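Local coordinates for protein MGS-M5 (Unidentified, PDB 4Q3N) that probably acts as an L-lactate dehydrogenase, interconverting lactate and pyruvate with an NAD cofactor bound to its Rossmann-fold domain, at residues I90-K101 with R306-Y314; D124-K132 with E266-P274. One frame throughout, in Å; residues are numbered along the deposited sequence.

Interaction 1 (I90-K101 with R306-Y314)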
loop_
_atom_site.group_PDB
_atom_site.type_symbol
_atom_site.label_atom_id
_atom_site.label_comp_id
_atom_site.label_asym_id
_atom_site.label_seq_id
_atom_site.Cartn_x
_atom_site.Cartn_y
_atom_site.Cartn_z
ATOM N N ILE A 90 -42.718 -12.937 -2.754
ATOM C CA ILE A 90 -42.724 -12.884 -4.219
ATOM C C ILE A 90 -43.051 -11.467 -4.710
ATOM O O ILE A 90 -42.447 -10.973 -5.668
ATOM C CB ILE A 90 -43.677 -13.899 -4.843
ATOM C CG1 ILE A 90 -43.678 -13.750 -6.367
ATOM C CG2 ILE A 90 -45.099 -13.783 -4.257
ATOM C CD1 ILE A 90 -42.320 -14.019 -7.012
ATOM N N HIS A 91 -43.954 -10.789 -4.018
ATOM C CA HIS A 91 -44.246 -9.408 -4.359
ATOM C C HIS A 91 -42.993 -8.550 -4.284
ATOM O O HIS A 91 -42.660 -7.829 -5.224
ATOM C CB HIS A 91 -45.336 -8.834 -3.442
ATOM C CG HIS A 91 -45.848 -7.510 -3.901
ATOM N ND1 HIS A 91 -45.181 -6.329 -3.652
ATOM C CD2 HIS A 91 -46.933 -7.184 -4.643
ATOM C CE1 HIS A 91 -45.844 -5.330 -4.201
ATOM N NE2 HIS A 91 -46.914 -5.819 -4.802
ATOM N N LEU A 92 -42.279 -8.644 -3.169
ATOM C CA LEU A 92 -41.092 -7.848 -2.957
ATOM C C LEU A 92 -39.981 -8.192 -3.938
ATOM O O LEU A 92 -39.249 -7.314 -4.415
ATOM C CB LEU A 92 -40.569 -8.032 -1.539
ATOM C CG LEU A 92 -39.158 -7.499 -1.337
ATOM C CD1 LEU A 92 -39.106 -5.963 -1.372
ATOM C CD2 LEU A 92 -38.559 -8.048 -0.070
ATOM N N LEU A 93 -39.844 -9.482 -4.191
ATOM C CA LEU A 93 -38.904 -9.995 -5.175
ATOM C C LEU A 93 -39.156 -9.315 -6.499
ATOM O O LEU A 93 -38.239 -8.839 -7.147
ATOM C CB LEU A 93 -39.077 -11.491 -5.338
ATOM C CG LEU A 93 -37.908 -12.350 -5.751
ATOM C CD1 LEU A 93 -36.790 -12.092 -4.810
ATOM C CD2 LEU A 93 -38.360 -13.812 -5.667
ATOM N N LYS A 94 -40.425 -9.274 -6.892
ATOM C CA LYS A 94 -40.810 -8.577 -8.112
ATOM C C LYS A 94 -40.581 -7.065 -8.074
ATOM O O LYS A 94 -40.203 -6.496 -9.087
ATOM C CB LYS A 94 -42.276 -8.861 -8.444
ATOM C CG LYS A 94 -42.496 -10.203 -9.105
ATOM C CD LYS A 94 -43.991 -10.578 -9.016
ATOM C CE LYS A 94 -44.383 -11.690 -9.975
ATOM N NZ LYS A 94 -44.599 -11.192 -11.366
ATOM N N ARG A 95 -40.831 -6.409 -6.939
ATOM C CA ARG A 95 -40.528 -4.982 -6.838
ATOM C C ARG A 95 -39.013 -4.750 -7.012
ATOM O O ARG A 95 -38.620 -3.819 -7.705
ATOM C CB ARG A 95 -40.978 -4.388 -5.512
ATOM C CG ARG A 95 -42.376 -3.911 -5.464
ATOM C CD ARG A 95 -42.759 -3.659 -4.019
ATOM N NE ARG A 95 -42.100 -2.479 -3.479
ATOM C CZ ARG A 95 -41.549 -2.396 -2.278
ATOM N NH1 ARG A 95 -41.548 -3.434 -1.461
ATOM N NH2 ARG A 95 -41.007 -1.253 -1.893
ATOM N N ASN A 96 -38.172 -5.574 -6.390
ATOM C CA ASN A 96 -36.719 -5.434 -6.606
ATOM C C ASN A 96 -36.278 -5.737 -8.047
ATOM O O ASN A 96 -35.423 -5.050 -8.607
ATOM C CB ASN A 96 -35.928 -6.314 -5.621
ATOM C CG ASN A 96 -35.852 -5.692 -4.230
ATOM O OD1 ASN A 96 -35.244 -4.635 -4.040
ATOM N ND2 ASN A 96 -36.485 -6.334 -3.258
ATOM N N ALA A 97 -36.855 -6.756 -8.666
ATOM C CA ALA A 97 -36.556 -6.987 -10.073
ATOM C C ALA A 97 -36.890 -5.769 -10.956
ATOM O O ALA A 97 -36.159 -5.466 -11.892
ATOM C CB ALA A 97 -37.300 -8.187 -10.551
ATOM N N GLU A 98 -38.002 -5.073 -10.671
ATOM C CA GLU A 98 -38.366 -3.910 -11.475
ATOM C C GLU A 98 -37.403 -2.750 -11.234
ATOM O O GLU A 98 -37.082 -1.992 -12.160
ATOM C CB GLU A 98 -39.822 -3.468 -11.203
ATOM C CG GLU A 98 -40.809 -4.283 -11.992
ATOM C CD GLU A 98 -40.701 -4.047 -13.486
ATOM O OE1 GLU A 98 -40.425 -2.895 -13.877
ATOM O OE2 GLU A 98 -40.884 -5.012 -14.268
ATOM N N ILE A 99 -36.905 -2.635 -10.007
ATOM C CA ILE A 99 -35.918 -1.603 -9.740
ATOM C C ILE A 99 -34.631 -1.869 -10.547
ATOM O O ILE A 99 -34.111 -0.974 -11.208
ATOM C CB ILE A 99 -35.624 -1.507 -8.240
ATOM C CG1 ILE A 99 -36.825 -0.831 -7.547
ATOM C CG2 ILE A 99 -34.324 -0.709 -7.978
ATOM C CD1 ILE A 99 -36.702 -0.935 -6.064
ATOM N N ILE A 100 -34.136 -3.101 -10.489
ATOM C CA ILE A 100 -32.925 -3.488 -11.220
ATOM C C ILE A 100 -33.124 -3.256 -12.717
ATOM O O ILE A 100 -32.269 -2.696 -13.390
ATOM C CB ILE A 100 -32.577 -4.964 -10.934
ATOM C CG1 ILE A 100 -32.257 -5.131 -9.444
ATOM C CG2 ILE A 100 -31.441 -5.449 -11.774
ATOM C CD1 ILE A 100 -31.002 -4.358 -8.978
ATOM N N LYS A 101 -34.270 -3.681 -13.235
ATOM C CA LYS A 101 -34.565 -3.480 -14.636
ATOM C C LYS A 101 -34.445 -2.011 -14.983
ATOM O O LYS A 101 -33.801 -1.648 -15.927
ATOM C CB LYS A 101 -35.978 -3.980 -14.964
ATOM C CG LYS A 101 -36.407 -3.678 -16.380
ATOM C CD LYS A 101 -37.772 -4.295 -16.694
ATOM C CE LYS A 101 -38.200 -3.953 -18.100
ATOM N NZ LYS A 101 -39.515 -4.629 -18.390
ATOM N N ARG A 306 -33.909 -21.121 -9.669
ATOM C CA ARG A 306 -34.665 -21.245 -10.906
ATOM C C ARG A 306 -36.181 -21.090 -10.618
ATOM O O ARG A 306 -36.931 -20.495 -11.413
ATOM C CB ARG A 306 -34.367 -22.582 -11.603
ATOM C CG ARG A 306 -34.873 -22.639 -13.040
ATOM C CD ARG A 306 -34.293 -21.458 -13.840
ATOM N NE ARG A 306 -35.353 -20.532 -14.197
ATOM C CZ ARG A 306 -35.274 -19.585 -15.127
ATOM N NH1 ARG A 306 -34.142 -19.395 -15.814
ATOM N NH2 ARG A 306 -36.350 -18.840 -15.389
ATOM N N LYS A 307 -36.637 -21.602 -9.481
ATOM C CA LYS A 307 -38.079 -21.478 -9.160
ATOM C C LYS A 307 -38.438 -20.002 -8.894
ATOM O O LYS A 307 -39.502 -19.513 -9.323
ATOM C CB LYS A 307 -38.432 -22.346 -7.945
ATOM C CG LYS A 307 -39.906 -22.247 -7.467
ATOM C CD LYS A 307 -40.865 -22.694 -8.565
ATOM C CE LYS A 307 -42.253 -22.970 -7.999
ATOM N NZ LYS A 307 -42.733 -21.821 -7.163
ATOM N N ASN A 308 -37.560 -19.318 -8.152
ATOM C CA ASN A 308 -37.680 -17.880 -7.939
ATOM C C ASN A 308 -37.805 -17.152 -9.282
ATOM O O ASN A 308 -38.734 -16.400 -9.490
ATOM C CB ASN A 308 -36.472 -17.327 -7.171
ATOM C CG ASN A 308 -36.469 -17.697 -5.687
ATOM O OD1 ASN A 308 -37.488 -18.070 -5.109
ATOM N ND2 ASN A 308 -35.304 -17.608 -5.075
ATOM N N LEU A 309 -36.879 -17.406 -10.206
ATOM C CA LEU A 309 -36.894 -16.760 -11.524
ATOM C C LEU A 309 -38.153 -17.095 -12.315
ATOM O O LEU A 309 -38.729 -16.211 -12.935
ATOM C CB LEU A 309 -35.626 -17.131 -12.349
ATOM C CG LEU A 309 -34.296 -16.540 -11.870
ATOM C CD1 LEU A 309 -33.049 -17.168 -12.579
ATOM C CD2 LEU A 309 -34.245 -15.002 -11.969
ATOM N N ASP A 310 -38.578 -18.355 -12.311
ATOM C CA ASP A 310 -39.825 -18.731 -12.958
ATOM C C ASP A 310 -41.009 -17.911 -12.415
ATOM O O ASP A 310 -41.862 -17.414 -13.160
ATOM C CB ASP A 310 -40.116 -20.237 -12.754
ATOM C CG ASP A 310 -39.188 -21.151 -13.554
ATOM O OD1 ASP A 310 -38.471 -20.659 -14.456
ATOM O OD2 ASP A 310 -39.196 -22.377 -13.291
ATOM N N ASP A 311 -41.052 -17.817 -11.098
ATOM C CA ASP A 311 -42.117 -17.126 -10.417
ATOM C C ASP A 311 -42.099 -15.645 -10.735
ATOM O O ASP A 311 -43.114 -14.985 -10.590
ATOM C CB ASP A 311 -42.011 -17.343 -8.909
ATOM C CG ASP A 311 -42.445 -18.735 -8.498
ATOM O OD1 ASP A 311 -43.088 -19.440 -9.319
ATOM O OD2 ASP A 311 -42.157 -19.118 -7.345
ATOM N N MET A 312 -40.958 -15.119 -11.174
ATOM C CA MET A 312 -40.878 -13.707 -11.559
ATOM C C MET A 312 -41.100 -13.540 -13.063
ATOM O O MET A 312 -40.891 -12.465 -13.608
ATOM C CB MET A 312 -39.528 -13.112 -11.172
ATOM C CG MET A 312 -39.251 -13.158 -9.693
ATOM S SD MET A 312 -37.496 -13.148 -9.305
ATOM C CE MET A 312 -37.086 -11.473 -9.796
ATOM N N SER A 313 -41.526 -14.628 -13.695
ATOM C CA SER A 313 -41.597 -14.825 -15.155
ATOM C C SER A 313 -40.334 -14.350 -15.874
ATOM O O SER A 313 -40.397 -13.637 -16.865
ATOM C CB SER A 313 -42.846 -14.161 -15.757
ATOM O OG SER A 313 -42.967 -12.815 -15.358
ATOM N N TYR A 314 -39.186 -14.767 -15.350
ATOM C CA TYR A 314 -37.935 -14.674 -16.075
ATOM C C TYR A 314 -37.609 -16.063 -16.583
ATOM O O TYR A 314 -36.475 -16.306 -16.998
ATOM C CB TYR A 314 -36.808 -14.125 -15.197
ATOM C CG TYR A 314 -36.781 -12.630 -15.229
ATOM C CD1 TYR A 314 -37.561 -11.891 -14.351
ATOM C CD2 TYR A 314 -36.034 -11.949 -16.185
ATOM C CE1 TYR A 314 -37.571 -10.508 -14.384
ATOM C CE2 TYR A 314 -36.017 -10.559 -16.221
ATOM C CZ TYR A 314 -36.793 -9.843 -15.315
ATOM O OH TYR A 314 -36.818 -8.474 -15.338
ATOM O OXT TYR A 314 -38.504 -16.936 -16.578
HETATM O O HOH W 1 -38.787 -6.848 -14.018
#
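Tyr-314 OH, at the C-terminus of the chain, is gripped from two sources: water 1 donates to it (OH to water O, 2.9 Å) in the plane of the ring, and Glu-133 OE2 on helix 123-134 hydrogen-bonds to it. The same water donates to Glu-98 OE2 (2.8 Å from the water O) and so bridges helix 89-109 of the Rossmann-type NAD domain to the tail of the C-terminal domain. A Schellman motif closes helix 292-311 ahead of this tail, with Ser-313 at positive phi as its C-prime residue. The two helix segments cross at -76°, with no direct hydrogen bond between them. Met-312 carries most of the apolar contact. Its SD lies 3.7 Å from Leu-93 CG, the two side chains crossing at about a right angle, and a bend at chi3 (69°) carries CE to Ala-97 CB, a tight 3.4 Å. An alanine in place of Met-312 would lack SD and CE, and would probably leave Leu-93 CG and Ala-97 CB without their partner and open a gap between the two helices. Ile-90 CD1 packs beside this patch, 3.8 Å from Asp-311 CB, while Lys-307 NZ holds the Asp-311 carboxylate through the syn lone pair of OD2. Arg-306 ties the tail back to its own helix: in a network with Asp-310, its NH2 reaches Tyr-314 O (3.0 Å, N-H...O 161°) from above the plane of the terminal carboxylate.

Interaction 2 (D124-K132 with E266-P274)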
loop_
_atom_site.group_PDB
_atom_site.type_symbol
_atom_site.label_atom_id
_atom_site.label_comp_id
_atom_site.label_asym_id
_atom_site.label_seq_id
_atom_site.Cartn_x
_atom_site.Cartn_y
_atom_site.Cartn_z
ATOM N N ASP A 124 -28.310 -13.318 -6.381
ATOM C CA ASP A 124 -28.227 -14.270 -7.496
ATOM C C ASP A 124 -29.364 -14.032 -8.462
ATOM O O ASP A 124 -29.154 -14.016 -9.669
ATOM C CB ASP A 124 -28.230 -15.721 -6.997
ATOM C CG ASP A 124 -27.073 -15.987 -6.034
ATOM O OD1 ASP A 124 -25.905 -15.849 -6.462
ATOM O OD2 ASP A 124 -27.335 -16.266 -4.841
ATOM N N VAL A 125 -30.579 -13.808 -7.951
ATOM C CA VAL A 125 -31.698 -13.629 -8.872
ATOM C C VAL A 125 -31.557 -12.268 -9.555
ATOM O O VAL A 125 -31.761 -12.174 -10.760
ATOM C CB VAL A 125 -33.096 -13.769 -8.185
ATOM C CG1 VAL A 125 -33.163 -15.024 -7.292
ATOM C CG2 VAL A 125 -33.470 -12.530 -7.428
ATOM N N LEU A 126 -31.115 -11.245 -8.828
ATOM C CA LEU A 126 -31.052 -9.902 -9.391
ATOM C C LEU A 126 -29.909 -9.764 -10.395
ATOM O O LEU A 126 -30.019 -9.001 -11.359
ATOM C CB LEU A 126 -30.939 -8.852 -8.268
ATOM C CG LEU A 126 -32.225 -8.741 -7.421
ATOM C CD1 LEU A 126 -32.044 -7.670 -6.364
ATOM C CD2 LEU A 126 -33.526 -8.510 -8.276
ATOM N N ALA A 127 -28.855 -10.552 -10.216
ATOM C CA ALA A 127 -27.791 -10.605 -11.229
ATOM C C ALA A 127 -28.307 -11.201 -12.536
ATOM O O ALA A 127 -27.986 -10.719 -13.657
ATOM C CB ALA A 127 -26.559 -11.416 -10.694
ATOM N N TYR A 128 -29.130 -12.225 -12.431
ATOM C CA TYR A 128 -29.740 -12.800 -13.633
ATOM C C TYR A 128 -30.630 -11.741 -14.304
ATOM O O TYR A 128 -30.651 -11.587 -15.547
ATOM C CB TYR A 128 -30.561 -14.064 -13.274
ATOM C CG TYR A 128 -31.132 -14.824 -14.459
ATOM C CD1 TYR A 128 -32.344 -14.458 -15.021
ATOM C CD2 TYR A 128 -30.456 -15.913 -15.002
ATOM C CE1 TYR A 128 -32.872 -15.141 -16.115
ATOM C CE2 TYR A 128 -30.970 -16.609 -16.073
ATOM C CZ TYR A 128 -32.181 -16.214 -16.629
ATOM O OH TYR A 128 -32.692 -16.906 -17.694
ATOM N N VAL A 129 -31.408 -11.043 -13.480
ATOM C CA VAL A 129 -32.306 -10.023 -14.011
ATOM C C VAL A 129 -31.486 -8.954 -14.726
ATOM O O VAL A 129 -31.793 -8.579 -15.853
ATOM C CB VAL A 129 -33.174 -9.398 -12.917
ATOM C CG1 VAL A 129 -33.909 -8.124 -13.445
ATOM C CG2 VAL A 129 -34.213 -10.464 -12.441
ATOM N N ALA A 130 -30.433 -8.482 -14.072
ATOM C CA ALA A 130 -29.590 -7.451 -14.666
ATOM C C ALA A 130 -28.979 -7.978 -15.966
ATOM O O ALA A 130 -28.896 -7.261 -16.964
ATOM C CB ALA A 130 -28.495 -7.021 -13.683
ATOM N N TRP A 131 -28.590 -9.245 -15.965
ATOM C CA TRP A 131 -27.995 -9.814 -17.171
ATOM C C TRP A 131 -28.992 -9.750 -18.340
ATOM O O TRP A 131 -28.692 -9.208 -19.423
ATOM C CB TRP A 131 -27.513 -11.260 -16.927
ATOM C CG TRP A 131 -27.220 -11.976 -18.224
ATOM C CD1 TRP A 131 -26.396 -11.537 -19.236
ATOM C CD2 TRP A 131 -27.754 -13.235 -18.662
ATOM N NE1 TRP A 131 -26.391 -12.448 -20.267
ATOM C CE2 TRP A 131 -27.229 -13.486 -19.954
ATOM C CE3 TRP A 131 -28.625 -14.175 -18.095
ATOM C CZ2 TRP A 131 -27.560 -14.634 -20.694
ATOM C CZ3 TRP A 131 -28.944 -15.306 -18.817
ATOM C CH2 TRP A 131 -28.413 -15.531 -20.114
ATOM N N LYS A 132 -30.197 -10.270 -18.109
ATOM C CA LYS A 132 -31.226 -10.287 -19.138
ATOM C C LYS A 132 -31.616 -8.889 -19.592
ATOM O O LYS A 132 -31.812 -8.661 -20.760
ATOM C CB LYS A 132 -32.471 -11.032 -18.639
ATOM C CG LYS A 132 -32.217 -12.499 -18.388
ATOM C CD LYS A 132 -31.611 -13.124 -19.632
ATOM C CE LYS A 132 -32.609 -13.969 -20.373
ATOM N NZ LYS A 132 -32.665 -15.326 -19.777
ATOM N N GLU A 266 -28.959 -26.655 -12.861
ATOM C CA GLU A 266 -29.653 -25.766 -13.797
ATOM C C GLU A 266 -28.679 -24.871 -14.555
ATOM O O GLU A 266 -27.818 -24.239 -13.940
ATOM C CB GLU A 266 -30.675 -24.896 -13.045
ATOM C CG GLU A 266 -31.818 -24.386 -13.890
ATOM C CD GLU A 266 -32.848 -25.484 -14.212
ATOM O OE1 GLU A 266 -33.679 -25.840 -13.348
ATOM O OE2 GLU A 266 -32.805 -26.009 -15.333
ATOM N N ASP A 267 -28.818 -24.816 -15.874
ATOM C CA ASP A 267 -27.944 -23.985 -16.689
ATOM C C ASP A 267 -28.329 -22.509 -16.596
ATOM O O ASP A 267 -27.463 -21.634 -16.535
ATOM C CB ASP A 267 -27.999 -24.462 -18.140
ATOM C CG ASP A 267 -27.243 -25.761 -18.351
ATOM O OD1 ASP A 267 -26.689 -26.308 -17.373
ATOM O OD2 ASP A 267 -27.194 -26.235 -19.500
ATOM N N GLN A 268 -29.633 -22.232 -16.577
ATOM C CA GLN A 268 -30.086 -20.844 -16.646
ATOM C C GLN A 268 -30.381 -20.245 -15.260
ATOM O O GLN A 268 -31.529 -19.902 -14.931
ATOM C CB GLN A 268 -31.300 -20.756 -17.571
ATOM C CG GLN A 268 -30.908 -20.960 -19.031
ATOM C CD GLN A 268 -30.219 -19.721 -19.603
ATOM O OE1 GLN A 268 -29.100 -19.797 -20.105
ATOM N NE2 GLN A 268 -30.913 -18.569 -19.547
ATOM N N VAL A 269 -29.330 -20.155 -14.452
ATOM C CA VAL A 269 -29.330 -19.444 -13.186
ATOM C C VAL A 269 -28.006 -18.792 -12.971
ATOM O O VAL A 269 -26.970 -19.320 -13.419
ATOM C CB VAL A 269 -29.558 -20.345 -11.960
ATOM C CG1 VAL A 269 -30.976 -20.860 -11.912
ATOM C CG2 VAL A 269 -28.566 -21.512 -11.942
ATOM N N TYR A 270 -28.017 -17.653 -12.278
ATOM C CA TYR A 270 -26.804 -17.088 -11.734
ATOM C C TYR A 270 -26.692 -17.723 -10.383
ATOM O O TYR A 270 -27.717 -17.867 -9.675
ATOM C CB TYR A 270 -26.876 -15.571 -11.632
ATOM C CG TYR A 270 -26.223 -14.858 -12.810
ATOM C CD1 TYR A 270 -26.852 -14.833 -14.068
ATOM C CD2 TYR A 270 -24.985 -14.213 -12.667
ATOM C CE1 TYR A 270 -26.274 -14.166 -15.152
ATOM C CE2 TYR A 270 -24.400 -13.517 -13.751
ATOM C CZ TYR A 270 -25.044 -13.519 -14.983
ATOM O OH TYR A 270 -24.483 -12.865 -16.056
ATOM N N ILE A 271 -25.483 -18.139 -10.024
ATOM C CA ILE A 271 -25.283 -18.837 -8.756
ATOM C C ILE A 271 -23.816 -18.713 -8.322
ATOM O O ILE A 271 -22.953 -18.461 -9.154
ATOM C CB ILE A 271 -25.732 -20.330 -8.914
ATOM C CG1 ILE A 271 -25.864 -21.048 -7.570
ATOM C CG2 ILE A 271 -24.839 -21.045 -9.934
ATOM C CD1 ILE A 271 -26.533 -22.453 -7.748
ATOM N N GLY A 272 -23.553 -18.805 -7.022
ATOM C CA GLY A 272 -22.216 -18.552 -6.479
ATOM C C GLY A 272 -21.266 -19.707 -6.824
ATOM O O GLY A 272 -21.454 -20.853 -6.374
ATOM N N LEU A 273 -20.288 -19.415 -7.681
ATOM C CA LEU A 273 -19.288 -20.394 -8.123
ATOM C C LEU A 273 -17.940 -19.689 -8.221
ATOM O O LEU A 273 -17.886 -18.490 -8.476
ATOM C CB LEU A 273 -19.667 -21.008 -9.494
ATOM C CG LEU A 273 -21.016 -21.759 -9.514
ATOM C CD1 LEU A 273 -21.424 -22.033 -10.990
ATOM C CD2 LEU A 273 -20.959 -23.090 -8.675
ATOM N N PRO A 274 -16.841 -20.440 -8.046
ATOM C CA PRO A 274 -15.526 -19.805 -8.217
ATOM C C PRO A 274 -15.312 -19.432 -9.695
ATOM O O PRO A 274 -15.590 -20.218 -10.590
ATOM C CB PRO A 274 -14.542 -20.887 -7.755
ATOM C CG PRO A 274 -15.250 -22.197 -8.004
ATOM C CD PRO A 274 -16.755 -21.898 -7.822
HETATM O O HOH W 2 -30.013 -16.790 -10.438
#
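The ring of Tyr-270, at the start of strand 270-278, is wedged against Ala-127, Tyr-128 and Trp-131 on helix 123-134. This buried strand-on-helix contact joins an antiparallel sheet of the C-terminal domain to a helix of the Rossmann-type NAD domain. Apolar packing dominates. Tyr-270 CD2 lies 3.8 Å from Ala-127 CB, CD1 sits 3.6 Å from Tyr-128 CA, and CE1 reaches Trp-131 CB at 3.6 Å. Ala-127 O stands over one face of the ring, offset toward its rim, and Tyr-128 CD2 meets its edge in plane. The aromatic pairing with Trp-131 is oblique: the five-membered indole ring and the Tyr-270 ring are 5.8 Å apart between centroids, their planes inclined by 48°. The Tyr-270 hydroxyl, beside Trp-131 CB, hydrogen-bonds to Val-141 O, which fixes the far end of the ring.

Polar contacts gather at Gln-268, centre of an inverse gamma turn just before the strand. Tyr-128, its CG anti to the backbone N (chi1 -174°), extends its ring to the turn, where Gln-268 NE2 gives OH a weak, bent hydrogen bond of 3.1 Å. The two side chains cross at about a right angle, ring and amide planes 76° apart, and NE2 also lies at the edge of the Trp-131 ring, near its plane.

Water 2 links the backbones, donating to Tyr-270 O at 2.6 Å and weakly to Asp-124 O at 3.0 Å. The Asp-124 carboxylate is buried but satisfied. Its OD2 bonds to the amide N of His-176, in a Gly-Glu-His-Gly-Asp sequence that lines the active site in lactate dehydrogenases; OD1 bonds to Ser-256 OG and lies 3.8 Å from Ile-271 CA.

Overall arrangement
Both interactions join the NAD-binding half of the chain to its C-terminal half, on the same side of the chain's centre, their centres about 12 Å apart. Along the sequence interaction 2 is nested inside the loop closed by interaction 1: helix 89-109, helix 123-134, strand 270-278, then helix 292-311. Helix 123-134 takes part in both neighbourhoods, Ile-100 of helix 89-109 packing on Leu-126 and Leu-309 of helix 292-311 on Tyr-128. Arg-306 connects the two sites, its NH1 probably hydrogen-bonding to Gln-268 O, while Tyr-314 touches Val-129. Helix 292-311 thus packs on both Rossmann-domain helices and strand 270-278 on helix 123-134, joining the domains between which lactate dehydrogenases form their active site.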